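Local coordinates for protein signal recognition particle subunit SRP68 (Chaetomium thermophilum, PDB 4P3G) that probably binds 7S RNA through this N-terminal domain, as part of the signal recognition particle that targets secretory and membrane proteins to the endoplasmic reticulum, at residues T16-A21 against A146-G151; A152-K157 against L164-I169; T32-K37 against Q76-E81; E71-Q76 against E121-A126. All coordinates share one frame; numbering follows the deposited sequence.

Interaction 1: residues T16-A21 against A146-G151. With PO4 (phosphate ion), chain E.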
loop_
_atom_site.group_PDB
_atom_site.type_symbol
_atom_site.label_atom_id
_atom_site.label_comp_id
_atom_site.label_asym_id
_atom_site.label_seq_id
_atom_site.Cartn_x
_atom_site.Cartn_y
_atom_site.Cartn_z
ATOM N N THR A 16 -1.659 -23.552 -21.715
ATOM C CA THR A 16 -2.471 -24.571 -22.367
ATOM C C THR A 16 -2.020 -25.972 -21.966
ATOM O O THR A 16 -2.833 -26.800 -21.565
ATOM C CB THR A 16 -2.399 -24.456 -23.883
ATOM O OG1 THR A 16 -3.088 -23.274 -24.308
ATOM C CG2 THR A 16 -3.044 -25.677 -24.546
ATOM N N SER A 17 -0.720 -26.232 -22.053
ATOM C CA SER A 17 -0.188 -27.545 -21.722
ATOM C C SER A 17 -0.470 -27.902 -20.275
ATOM O O SER A 17 -0.808 -29.046 -19.969
ATOM C CB SER A 17 1.315 -27.596 -21.955
ATOM O OG SER A 17 1.630 -27.275 -23.286
ATOM N N ARG A 18 -0.371 -26.914 -19.390
ATOM C CA ARG A 18 -0.590 -27.165 -17.981
ATOM C C ARG A 18 -2.057 -27.521 -17.801
ATOM O O ARG A 18 -2.384 -28.513 -17.144
ATOM C CB ARG A 18 -0.226 -25.937 -17.160
ATOM C CG ARG A 18 1.248 -25.626 -17.169
ATOM C CD ARG A 18 1.528 -24.537 -16.186
ATOM N NE ARG A 18 2.910 -24.077 -16.192
ATOM C CZ ARG A 18 3.349 -23.065 -15.450
ATOM N NH1 ARG A 18 2.513 -22.401 -14.648
ATOM N NH2 ARG A 18 4.624 -22.720 -15.506
ATOM N N GLU A 19 -2.928 -26.763 -18.466
ATOM C CA GLU A 19 -4.358 -27.015 -18.410
ATOM C C GLU A 19 -4.690 -28.377 -19.001
ATOM O O GLU A 19 -5.607 -29.023 -18.505
ATOM C CB GLU A 19 -5.159 -25.930 -19.114
ATOM C CG GLU A 19 -5.106 -24.569 -18.433
ATOM C CD GLU A 19 -5.757 -23.494 -19.274
ATOM O OE1 GLU A 19 -6.200 -23.830 -20.392
ATOM O OE2 GLU A 19 -5.826 -22.326 -18.827
ATOM N N LYS A 20 -3.981 -28.801 -20.056
ATOM C CA LYS A 20 -4.258 -30.098 -20.686
ATOM C C LYS A 20 -4.041 -31.240 -19.707
ATOM O O LYS A 20 -4.907 -32.092 -19.520
ATOM C CB LYS A 20 -3.342 -30.373 -21.883
ATOM C CG LYS A 20 -3.515 -31.842 -22.353
ATOM C CD LYS A 20 -2.481 -32.373 -23.332
ATOM C CE LYS A 20 -2.591 -31.747 -24.691
ATOM N NZ LYS A 20 -1.502 -32.247 -25.559
ATOM N N ALA A 21 -2.869 -31.240 -19.088
ATOM C CA ALA A 21 -2.448 -32.331 -18.230
ATOM C C ALA A 21 -3.186 -32.384 -16.903
ATOM O O ALA A 21 -3.350 -33.457 -16.325
ATOM C CB ALA A 21 -0.987 -32.254 -17.996
ATOM N N ALA A 146 9.991 -16.009 -18.526
ATOM C CA ALA A 146 11.267 -16.254 -17.884
ATOM C C ALA A 146 11.247 -15.692 -16.458
ATOM O O ALA A 146 11.895 -16.223 -15.550
ATOM C CB ALA A 146 12.388 -15.672 -18.695
ATOM N N ALA A 147 10.536 -14.582 -16.264
ATOM C CA ALA A 147 10.502 -13.955 -14.952
ATOM C C ALA A 147 9.663 -14.797 -14.042
ATOM O O ALA A 147 9.961 -14.927 -12.862
ATOM C CB ALA A 147 9.951 -12.546 -15.042
ATOM N N LEU A 148 8.658 -15.431 -14.635
ATOM C CA LEU A 148 7.708 -16.275 -13.926
ATOM C C LEU A 148 8.402 -17.513 -13.358
ATOM O O LEU A 148 8.197 -17.899 -12.189
ATOM C CB LEU A 148 6.598 -16.714 -14.880
ATOM C CG LEU A 148 5.483 -17.622 -14.342
ATOM C CD1 LEU A 148 4.524 -16.795 -13.511
ATOM C CD2 LEU A 148 4.731 -18.423 -15.440
ATOM N N LEU A 149 9.196 -18.165 -14.197
ATOM C CA LEU A 149 9.872 -19.359 -13.740
ATOM C C LEU A 149 10.935 -18.970 -12.720
ATOM O O LEU A 149 11.119 -19.663 -11.721
ATOM C CB LEU A 149 10.498 -20.132 -14.907
ATOM C CG LEU A 149 9.522 -20.857 -15.819
ATOM C CD1 LEU A 149 10.251 -21.843 -16.720
ATOM C CD2 LEU A 149 8.434 -21.517 -15.023
ATOM N N ARG A 150 11.641 -17.867 -12.971
ATOM C CA ARG A 150 12.700 -17.446 -12.059
ATOM C C ARG A 150 12.083 -17.075 -10.705
ATOM O O ARG A 150 12.689 -17.283 -9.656
ATOM C CB ARG A 150 13.503 -16.291 -12.638
ATOM C CG ARG A 150 14.540 -15.722 -11.691
ATOM C CD ARG A 150 15.541 -16.737 -11.323
ATOM N NE ARG A 150 16.306 -17.167 -12.486
ATOM C CZ ARG A 150 17.176 -18.176 -12.464
ATOM N NH1 ARG A 150 17.380 -18.835 -11.326
ATOM N NH2 ARG A 150 17.846 -18.519 -13.564
ATOM N N GLY A 151 10.878 -16.510 -10.743
ATOM C CA GLY A 151 10.147 -16.224 -9.525
ATOM C C GLY A 151 9.815 -17.482 -8.728
ATOM O O GLY A 151 9.981 -17.508 -7.505
HETATM P P PO4 E . 20.698 -20.064 -11.903
HETATM O O1 PO4 E . 19.558 -21.042 -12.039
HETATM O O2 PO4 E . 20.397 -18.816 -12.708
HETATM O O3 PO4 E . 21.979 -20.685 -12.411
HETATM O O4 PO4 E . 20.892 -19.718 -10.444
#
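Arg18 meets Leu148 and Leu149 although the backbones stay far apart, with the nearest CA atoms, those of Arg18 and Leu149, 13.7 Å from each other. The arginine bridges this distance because its chain is extended from CG to NE and delivers the guanidinium end to the buried side of helix 136-156. There NH2 lies 4.0 Å from Leu149 CD2, which sits at the edge of the guanidinium close to its plane, and the two side chains pass each other in opposite directions. Leu148 CD2 approaches the same NH2 at 4.3 Å, obliquely. The charge is met beside this apolar seat: NE forms a salt bridge with Glu81, and Trp84 adds a cation-pi contact. Against these buried leucine methyls stands Arg150, which bends at chi2 and chi3 and turns its guanidinium to a phosphate ion, probably taken from the crystallisation liquor. NH1 donates to phosphate O1 at 3.2 Å with a fairly straight bond (158°), O1 lying in the guanidinium plane, while both bonds from NH2 are weak. NE pairs with Glu121; a leucine in place of Arg150 would probably cost Glu121 OE2 this salt-bridge partner and leave the phosphate without these donors. Two arginines thus illustrate two chemistries: one rests its guanidinium end on two buried leucine methyls, beside its counter-ion Glu81, and the other, shared between a carboxylate and a phosphate, can take an anion.

Interaction 2: residues A152-K157 against L164-I169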
loop_
_atom_site.group_PDB
_atom_site.type_symbol
_atom_site.label_atom_id
_atom_site.label_comp_id
_atom_site.label_asym_id
_atom_site.label_seq_id
_atom_site.Cartn_x
_atom_site.Cartn_y
_atom_site.Cartn_z
ATOM N N ALA A 152 9.353 -18.522 -9.415
ATOM C CA ALA A 152 9.020 -19.793 -8.785
ATOM C C ALA A 152 10.246 -20.401 -8.117
ATOM O O ALA A 152 10.184 -20.925 -7.004
ATOM C CB ALA A 152 8.464 -20.745 -9.810
ATOM N N ALA A 153 11.375 -20.328 -8.804
ATOM C CA ALA A 153 12.573 -20.922 -8.265
ATOM C C ALA A 153 12.973 -20.265 -6.942
ATOM O O ALA A 153 13.175 -20.968 -5.955
ATOM C CB ALA A 153 13.696 -20.853 -9.283
ATOM N N LEU A 154 13.042 -18.933 -6.900
ATOM C CA LEU A 154 13.478 -18.234 -5.680
ATOM C C LEU A 154 12.437 -18.338 -4.564
ATOM O O LEU A 154 12.768 -18.380 -3.371
ATOM C CB LEU A 154 13.793 -16.779 -5.976
ATOM C CG LEU A 154 14.963 -16.517 -6.925
ATOM C CD1 LEU A 154 14.828 -15.117 -7.524
ATOM C CD2 LEU A 154 16.303 -16.714 -6.212
ATOM N N PHE A 155 11.176 -18.399 -4.957
ATOM C CA PHE A 155 10.107 -18.614 -3.990
ATOM C C PHE A 155 10.277 -19.975 -3.259
ATOM O O PHE A 155 10.075 -20.059 -2.042
ATOM C CB PHE A 155 8.775 -18.553 -4.719
ATOM C CG PHE A 155 7.591 -18.713 -3.841
ATOM C CD1 PHE A 155 7.128 -19.994 -3.519
ATOM C CD2 PHE A 155 6.888 -17.604 -3.380
ATOM C CE1 PHE A 155 6.005 -20.170 -2.706
ATOM C CE2 PHE A 155 5.752 -17.758 -2.570
ATOM C CZ PHE A 155 5.312 -19.044 -2.230
ATOM N N GLU A 156 10.644 -21.029 -3.997
ATOM C CA GLU A 156 10.862 -22.346 -3.407
ATOM C C GLU A 156 12.125 -22.388 -2.533
ATOM O O GLU A 156 12.199 -23.126 -1.542
ATOM C CB GLU A 156 10.946 -23.398 -4.500
ATOM C CG GLU A 156 9.602 -23.712 -5.138
ATOM C CD GLU A 156 8.559 -24.169 -4.144
ATOM O OE1 GLU A 156 8.896 -25.036 -3.305
ATOM O OE2 GLU A 156 7.409 -23.664 -4.204
ATOM N N LYS A 157 13.117 -21.597 -2.915
ATOM C CA LYS A 157 14.360 -21.473 -2.172
ATOM C C LYS A 157 14.131 -20.625 -0.925
ATOM O O LYS A 157 15.018 -20.484 -0.079
ATOM C CB LYS A 157 15.407 -20.813 -3.055
ATOM C CG LYS A 157 16.854 -21.015 -2.653
ATOM C CD LYS A 157 17.756 -20.552 -3.808
ATOM C CE LYS A 157 19.216 -20.868 -3.576
ATOM N NZ LYS A 157 19.992 -20.457 -4.779
ATOM N N LEU A 164 10.611 -11.598 -5.291
ATOM C CA LEU A 164 9.710 -10.483 -5.499
ATOM C C LEU A 164 10.186 -9.659 -6.670
ATOM O O LEU A 164 9.367 -9.131 -7.419
ATOM C CB LEU A 164 9.575 -9.639 -4.247
ATOM C CG LEU A 164 8.685 -10.325 -3.238
ATOM C CD1 LEU A 164 8.609 -9.504 -1.963
ATOM C CD2 LEU A 164 7.328 -10.486 -3.844
ATOM N N LYS A 165 11.505 -9.558 -6.836
ATOM C CA LYS A 165 12.049 -8.838 -7.994
ATOM C C LYS A 165 11.607 -9.507 -9.284
ATOM O O LYS A 165 11.199 -8.817 -10.212
ATOM C CB LYS A 165 13.577 -8.735 -7.976
ATOM C CG LYS A 165 14.141 -8.298 -6.668
ATOM C CD LYS A 165 15.542 -7.747 -6.843
ATOM C CE LYS A 165 16.541 -8.836 -7.126
ATOM N NZ LYS A 165 17.914 -8.358 -6.816
ATOM N N SER A 166 11.685 -10.838 -9.355
ATOM C CA SER A 166 11.272 -11.522 -10.586
ATOM C C SER A 166 9.798 -11.383 -10.858
ATOM O O SER A 166 9.392 -11.046 -11.969
ATOM C CB SER A 166 11.611 -13.004 -10.560
ATOM O OG SER A 166 12.990 -13.185 -10.715
ATOM N N TYR A 167 8.998 -11.626 -9.830
ATOM C CA TYR A 167 7.554 -11.600 -9.981
ATOM C C TYR A 167 7.040 -10.212 -10.341
ATOM O O TYR A 167 6.029 -10.073 -11.050
ATOM C CB TYR A 167 6.899 -12.097 -8.694
ATOM C CG TYR A 167 6.768 -13.590 -8.583
ATOM C CD1 TYR A 167 6.245 -14.340 -9.624
ATOM C CD2 TYR A 167 7.193 -14.254 -7.445
ATOM C CE1 TYR A 167 6.111 -15.705 -9.527
ATOM C CE2 TYR A 167 7.073 -15.638 -7.333
ATOM C CZ TYR A 167 6.529 -16.360 -8.377
ATOM O OH TYR A 167 6.414 -17.738 -8.275
ATOM N N ALA A 168 7.735 -9.185 -9.855
ATOM C CA ALA A 168 7.346 -7.826 -10.179
ATOM C C ALA A 168 7.509 -7.624 -11.676
ATOM O O ALA A 168 6.592 -7.110 -12.328
ATOM C CB ALA A 168 8.171 -6.819 -9.400
ATOM N N ILE A 169 8.641 -8.076 -12.232
ATOM C CA ILE A 169 8.844 -7.924 -13.666
ATOM C C ILE A 169 7.695 -8.612 -14.427
ATOM O O ILE A 169 7.047 -7.989 -15.263
ATOM C CB ILE A 169 10.159 -8.533 -14.177
ATOM C CG1 ILE A 169 11.395 -7.968 -13.485
ATOM C CG2 ILE A 169 10.224 -8.461 -15.687
ATOM C CD1 ILE A 169 11.532 -6.559 -13.647
#
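Ala152 and Phe155 touch Tyr167 across two helix segments whose axes approach to 9.2 Å and run nearly antiparallel, with a signed crossing angle of -151°. Tyr167 carries most of the contact. Its CG stands anti to the carbonyl carbon (chi1 -85°), which sends the ring across the groove until the hydroxyl reaches the start of 152-157. OH lies 3.2 Å from Ala152 N, but the angle is too poor for a hydrogen bond, and it also rests 3.9 Å from Ala152 CB. One turn further along, Phe155 CB comes up at the edge of the tyrosine ring, 4.3 Å from CE2, while the phenylalanine ring itself packs edge-to-face with Trp160. On the flank of the pair, Leu154 CD1 reaches Ser166 OG at 4.2 Å, a methyl-to-hydroxyl van der Waals touch. Ser197 and Met198 of helix 186-205 pack on Tyr167, so the ring lies between helices 136-156 and 186-205. Lys165 NZ is hydrogen-bonded to Ser224 OG of a second subunit. Helices 136-156 and 160-181, joined by a very short connection, form an antiparallel helical hairpin, the building unit of tetratricopeptide-like helical domains such as this RNA-binding domain.

Interaction 3: residues T32-K37 against Q76-E81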
loop_
_atom_site.group_PDB
_atom_site.type_symbol
_atom_site.label_atom_id
_atom_site.label_comp_id
_atom_site.label_asym_id
_atom_site.label_seq_id
_atom_site.Cartn_x
_atom_site.Cartn_y
_atom_site.Cartn_z
ATOM N N THR A 32 4.893 -36.785 -17.848
ATOM C CA THR A 32 4.873 -37.865 -18.817
ATOM C C THR A 32 4.524 -37.267 -20.171
ATOM O O THR A 32 5.255 -37.448 -21.141
ATOM C CB THR A 32 3.830 -38.975 -18.459
ATOM O OG1 THR A 32 4.263 -39.720 -17.315
ATOM C CG2 THR A 32 3.652 -39.930 -19.610
ATOM N N GLN A 33 3.425 -36.518 -20.216
ATOM C CA GLN A 33 2.940 -35.945 -21.463
ATOM C C GLN A 33 4.018 -35.120 -22.125
ATOM O O GLN A 33 4.273 -35.258 -23.305
ATOM C CB GLN A 33 1.714 -35.069 -21.210
ATOM C CG GLN A 33 0.490 -35.823 -20.706
ATOM C CD GLN A 33 -0.759 -34.958 -20.647
ATOM O OE1 GLN A 33 -0.703 -33.750 -20.892
ATOM N NE2 GLN A 33 -1.892 -35.573 -20.317
ATOM N N LEU A 34 4.691 -34.300 -21.334
ATOM C CA LEU A 34 5.768 -33.466 -21.840
ATOM C C LEU A 34 6.928 -34.279 -22.416
ATOM O O LEU A 34 7.498 -33.921 -23.435
ATOM C CB LEU A 34 6.276 -32.543 -20.735
ATOM C CG LEU A 34 5.376 -31.379 -20.307
ATOM C CD1 LEU A 34 5.938 -30.723 -19.063
ATOM C CD2 LEU A 34 5.225 -30.354 -21.417
ATOM N N SER A 35 7.282 -35.366 -21.748
ATOM C CA SER A 35 8.380 -36.224 -22.181
ATOM C C SER A 35 8.126 -36.856 -23.541
ATOM O O SER A 35 9.050 -37.066 -24.321
ATOM C CB SER A 35 8.598 -37.318 -21.144
ATOM O OG SER A 35 8.726 -36.748 -19.851
ATOM N N GLY A 36 6.864 -37.160 -23.815
ATOM C CA GLY A 36 6.461 -37.696 -25.103
ATOM C C GLY A 36 6.555 -36.648 -26.192
ATOM O O GLY A 36 7.039 -36.898 -27.286
ATOM N N LYS A 37 6.060 -35.461 -25.888
ATOM C CA LYS A 37 6.065 -34.371 -26.842
ATOM C C LYS A 37 7.480 -33.869 -27.104
ATOM O O LYS A 37 7.810 -33.496 -28.234
ATOM C CB LYS A 37 5.161 -33.265 -26.340
ATOM C CG LYS A 37 3.733 -33.753 -26.137
ATOM C CD LYS A 37 2.753 -32.651 -26.406
ATOM C CE LYS A 37 1.667 -32.621 -25.357
ATOM N NZ LYS A 37 1.205 -31.211 -25.162
ATOM N N GLN A 76 12.339 -25.639 -26.585
ATOM C CA GLN A 76 12.749 -24.966 -25.363
ATOM C C GLN A 76 11.647 -24.909 -24.309
ATOM O O GLN A 76 11.908 -25.054 -23.120
ATOM C CB GLN A 76 13.227 -23.562 -25.681
ATOM C CG GLN A 76 14.419 -23.549 -26.603
ATOM C CD GLN A 76 15.588 -24.331 -26.046
ATOM O OE1 GLN A 76 15.814 -25.479 -26.426
ATOM N NE2 GLN A 76 16.348 -23.707 -25.144
ATOM N N LEU A 77 10.419 -24.679 -24.743
ATOM C CA LEU A 77 9.297 -24.615 -23.824
ATOM C C LEU A 77 9.093 -25.978 -23.148
ATOM O O LEU A 77 9.018 -26.081 -21.917
ATOM C CB LEU A 77 8.049 -24.207 -24.594
ATOM C CG LEU A 77 8.181 -22.746 -25.036
ATOM C CD1 LEU A 77 6.895 -22.209 -25.654
ATOM C CD2 LEU A 77 8.676 -21.861 -23.893
ATOM N N LEU A 78 9.052 -27.027 -23.961
ATOM C CA LEU A 78 8.837 -28.382 -23.458
ATOM C C LEU A 78 9.955 -28.726 -22.487
ATOM O O LEU A 78 9.738 -29.379 -21.459
ATOM C CB LEU A 78 8.798 -29.393 -24.605
ATOM C CG LEU A 78 7.602 -29.168 -25.538
ATOM C CD1 LEU A 78 7.592 -30.109 -26.758
ATOM C CD2 LEU A 78 6.293 -29.238 -24.771
ATOM N N THR A 79 11.159 -28.285 -22.816
ATOM C CA THR A 79 12.292 -28.574 -21.970
ATOM C C THR A 79 12.139 -27.912 -20.624
ATOM O O THR A 79 12.285 -28.559 -19.596
ATOM C CB THR A 79 13.594 -28.118 -22.625
ATOM O OG1 THR A 79 13.695 -28.709 -23.930
ATOM C CG2 THR A 79 14.767 -28.571 -21.798
ATOM N N ALA A 80 11.813 -26.627 -20.639
ATOM C CA ALA A 80 11.645 -25.850 -19.412
ATOM C C ALA A 80 10.437 -26.349 -18.623
ATOM O O ALA A 80 10.498 -26.517 -17.390
ATOM C CB ALA A 80 11.505 -24.378 -19.741
ATOM N N GLU A 81 9.341 -26.573 -19.339
ATOM C CA GLU A 81 8.113 -27.012 -18.701
ATOM C C GLU A 81 8.269 -28.376 -18.024
ATOM O O GLU A 81 7.605 -28.660 -17.024
ATOM C CB GLU A 81 6.968 -27.055 -19.712
ATOM C CG GLU A 81 6.332 -25.713 -19.950
ATOM C CD GLU A 81 5.660 -25.163 -18.711
ATOM O OE1 GLU A 81 4.543 -25.639 -18.406
ATOM O OE2 GLU A 81 6.255 -24.280 -18.035
#
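Leu34 and Leu78 each lay a methyl group over a flat peptide carbonyl of the facing helix, and no side-chain ring or guanidinium takes part. Leu34 CD1 sits above the carbonyl plane of Glu81, 3.3 Å from its O, and in the reciprocal place Leu78 CD1 lies above the carbonyl plane of Lys37, 3.7 Å from O. Between these two seats the leucines meet through their other branches, Leu34 CD2 to Leu78 CD2 at 3.7 Å, the side chains crossing obliquely. Leu34 has CG anti to the carbonyl carbon (chi1 -72°), which spreads its two methyl groups between Leu78 and Glu81; CD1 also touches Glu81 CB at 3.9 Å. At the other end, Lys37 CB lies 4.0 Å from Leu78 CD1, and the rest of the lysine chain leads away. Replacing Leu34 by alanine is likely to open a gap over the Glu81 carbonyl and beside Leu78 CD2. The backbones come close around this pair: the CA atoms of Leu34 and Leu78 are 6.2 Å apart, and the axes of the two segments approach to 9.5 Å at a crossing angle of -150°. The polar end of Glu81 turns elsewhere: OE1 is hydrogen-bonded to Tyr30 OH and salt-bridged to Arg18 NE, and OE2 bonds Tyr145 OH. Helices 27-44 and 71-93 are therefore joined here by buried methyl groups without directional bonds, and the buried carboxylate alongside finds its partners outside the interface.

Interaction 4: residues E71-Q76 against E121-A126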
loop_
_atom_site.group_PDB
_atom_site.type_symbol
_atom_site.label_atom_id
_atom_site.label_comp_id
_atom_site.label_asym_id
_atom_site.label_seq_id
_atom_site.Cartn_x
_atom_site.Cartn_y
_atom_site.Cartn_z
ATOM N N GLU A 71 9.867 -24.569 -34.401
ATOM C CA GLU A 71 9.923 -25.741 -33.546
ATOM C C GLU A 71 11.064 -25.637 -32.528
ATOM O O GLU A 71 11.006 -26.230 -31.456
ATOM C CB GLU A 71 10.048 -27.022 -34.360
ATOM C CG GLU A 71 8.742 -27.513 -34.926
ATOM C CD GLU A 71 7.752 -27.905 -33.844
ATOM O OE1 GLU A 71 6.701 -27.238 -33.741
ATOM O OE2 GLU A 71 8.024 -28.878 -33.099
ATOM N N TYR A 72 12.110 -24.900 -32.868
ATOM C CA TYR A 72 13.208 -24.704 -31.943
ATOM C C TYR A 72 12.718 -24.030 -30.660
ATOM O O TYR A 72 13.216 -24.312 -29.568
ATOM C CB TYR A 72 14.300 -23.890 -32.609
ATOM C CG TYR A 72 15.173 -24.735 -33.497
ATOM C CD1 TYR A 72 16.237 -25.452 -32.973
ATOM C CD2 TYR A 72 14.929 -24.821 -34.857
ATOM C CE1 TYR A 72 17.038 -26.237 -33.779
ATOM C CE2 TYR A 72 15.724 -25.604 -35.672
ATOM C CZ TYR A 72 16.779 -26.308 -35.124
ATOM O OH TYR A 72 17.584 -27.085 -35.923
ATOM N N VAL A 73 11.752 -23.126 -30.801
ATOM C CA VAL A 73 11.105 -22.525 -29.640
ATOM C C VAL A 73 10.294 -23.585 -28.909
ATOM O O VAL A 73 10.396 -23.707 -27.701
ATOM C CB VAL A 73 10.189 -21.329 -30.016
ATOM C CG1 VAL A 73 9.345 -20.877 -28.829
ATOM C CG2 VAL A 73 11.021 -20.171 -30.566
ATOM N N ARG A 74 9.526 -24.390 -29.626
ATOM C CA ARG A 74 8.736 -25.403 -28.942
ATOM C C ARG A 74 9.618 -26.355 -28.132
ATOM O O ARG A 74 9.277 -26.728 -27.006
ATOM C CB ARG A 74 7.900 -26.197 -29.928
ATOM C CG ARG A 74 6.938 -27.136 -29.257
ATOM C CD ARG A 74 5.825 -27.552 -30.207
ATOM N NE ARG A 74 4.780 -28.247 -29.471
ATOM C CZ ARG A 74 4.595 -29.561 -29.496
ATOM N NH1 ARG A 74 5.372 -30.326 -30.257
ATOM N NH2 ARG A 74 3.626 -30.097 -28.761
ATOM N N LEU A 75 10.780 -26.687 -28.672
ATOM C CA LEU A 75 11.718 -27.543 -27.970
ATOM C C LEU A 75 12.087 -26.943 -26.611
ATOM O O LEU A 75 12.152 -27.653 -25.610
ATOM C CB LEU A 75 12.980 -27.728 -28.805
ATOM C CG LEU A 75 13.978 -28.735 -28.238
ATOM C CD1 LEU A 75 13.371 -30.121 -28.309
ATOM C CD2 LEU A 75 15.289 -28.686 -29.000
ATOM N N GLN A 76 12.339 -25.639 -26.585
ATOM C CA GLN A 76 12.749 -24.966 -25.363
ATOM C C GLN A 76 11.647 -24.909 -24.309
ATOM O O GLN A 76 11.908 -25.054 -23.120
ATOM C CB GLN A 76 13.227 -23.562 -25.681
ATOM C CG GLN A 76 14.419 -23.549 -26.603
ATOM C CD GLN A 76 15.588 -24.331 -26.046
ATOM O OE1 GLN A 76 15.814 -25.479 -26.426
ATOM N NE2 GLN A 76 16.348 -23.707 -25.144
ATOM N N GLU A 121 15.143 -18.222 -19.817
ATOM C CA GLU A 121 15.841 -16.943 -19.891
ATOM C C GLU A 121 16.624 -16.844 -21.189
ATOM O O GLU A 121 16.617 -15.802 -21.857
ATOM C CB GLU A 121 16.757 -16.727 -18.677
ATOM C CG GLU A 121 15.990 -16.378 -17.411
ATOM C CD GLU A 121 16.826 -16.483 -16.138
ATOM O OE1 GLU A 121 18.011 -16.874 -16.221
ATOM O OE2 GLU A 121 16.291 -16.144 -15.056
ATOM N N LYS A 122 17.266 -17.942 -21.567
ATOM C CA LYS A 122 18.009 -17.968 -22.805
ATOM C C LYS A 122 17.065 -17.832 -23.998
ATOM O O LYS A 122 17.442 -17.287 -25.047
ATOM C CB LYS A 122 18.831 -19.247 -22.919
ATOM C CG LYS A 122 19.896 -19.389 -21.863
ATOM C CD LYS A 122 20.923 -20.436 -22.279
ATOM C CE LYS A 122 22.259 -20.222 -21.567
ATOM N NZ LYS A 122 22.148 -20.379 -20.085
ATOM N N LEU A 123 15.842 -18.331 -23.841
ATOM C CA LEU A 123 14.857 -18.252 -24.913
ATOM C C LEU A 123 14.435 -16.809 -25.122
ATOM O O LEU A 123 14.273 -16.369 -26.265
ATOM C CB LEU A 123 13.632 -19.112 -24.596
ATOM C CG LEU A 123 12.451 -18.906 -25.554
ATOM C CD1 LEU A 123 12.848 -19.240 -26.971
ATOM C CD2 LEU A 123 11.232 -19.704 -25.121
ATOM N N ALA A 124 14.224 -16.094 -24.017
ATOM C CA ALA A 124 13.842 -14.695 -24.076
ATOM C C ALA A 124 14.942 -13.871 -24.724
ATOM O O ALA A 124 14.679 -13.045 -25.592
ATOM C CB ALA A 124 13.550 -14.170 -22.689
ATOM N N GLN A 125 16.180 -14.098 -24.298
ATOM C CA GLN A 125 17.302 -13.349 -24.843
ATOM C C GLN A 125 17.510 -13.620 -26.333
ATOM O O GLN A 125 17.814 -12.710 -27.086
ATOM C CB GLN A 125 18.578 -13.641 -24.059
ATOM C CG GLN A 125 18.572 -13.048 -22.652
ATOM C CD GLN A 125 19.783 -13.477 -21.845
ATOM O OE1 GLN A 125 20.346 -14.551 -22.070
ATOM N NE2 GLN A 125 20.188 -12.640 -20.899
ATOM N N ALA A 126 17.347 -14.858 -26.773
ATOM C CA ALA A 126 17.520 -15.125 -28.190
ATOM C C ALA A 126 16.407 -14.449 -28.966
ATOM O O ALA A 126 16.665 -13.800 -29.978
ATOM C CB ALA A 126 17.535 -16.600 -28.475
#
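Val73 and Gln76 meet Leu123 from a helical turn whose shortest backbone bond, Leu75 N to Glu71 O, measures 2.8 Å. That bond belongs to helix 71-93 alone; between the segments the contact is apolar and is made by one leucine reaching into the angle between two neighbours a turn apart. Leu123 sets CG anti to its own N (chi1 170°), which carries CD1 toward Val73 and CD2 toward Gln76. CD1 touches Val73 CG2 at 4.1 Å, the two side chains crossing at about a right angle. CD2 comes to 4.4 Å from Gln76 CB, so the glutamine contributes the foot of its chain and not its amide; a bend at chi2 (-57°) turns the outer part of the chain. The backbones are nearest at this point too, with the CA atoms of Gln76 and Leu123 7.1 Å apart. All three residues are buried. Leu123 is further packed by Ile10 of helix 10-21, and helix 63-68 closes another side, its Ile66 touching both Val73 and Ala126. Gln76 also packs on Ile61. The two segments run in opposing directions on helices that follow one another in the chain, 71-93 and 103-128. Their pairing is that of an antiparallel helical hairpin, with Leu123 set between Val73 and Gln76, as expected in the stacked helices of a tetratricopeptide-like domain.

From the N terminus, helix 10-21 enters first, and interaction 1 closes the longest loop by bringing it against helix 136-156. Within that span lie interactions 3 and 4, whose segments alternate along the chain: 32-37 pairs with 76-81, and 71-76 with 121-126, so the two loops cross and share Gln76. Helix 71-93 thus joins helix 27-44 to helix 103-128, and the two contacts touch through Leu77 and Leu123. Interaction 2 follows in series, a short hairpin between helices 136-156 and 160-181, on the other side of the chain's centre from interaction 3. Its Ser166 packs on Arg150, linking it to interaction 1.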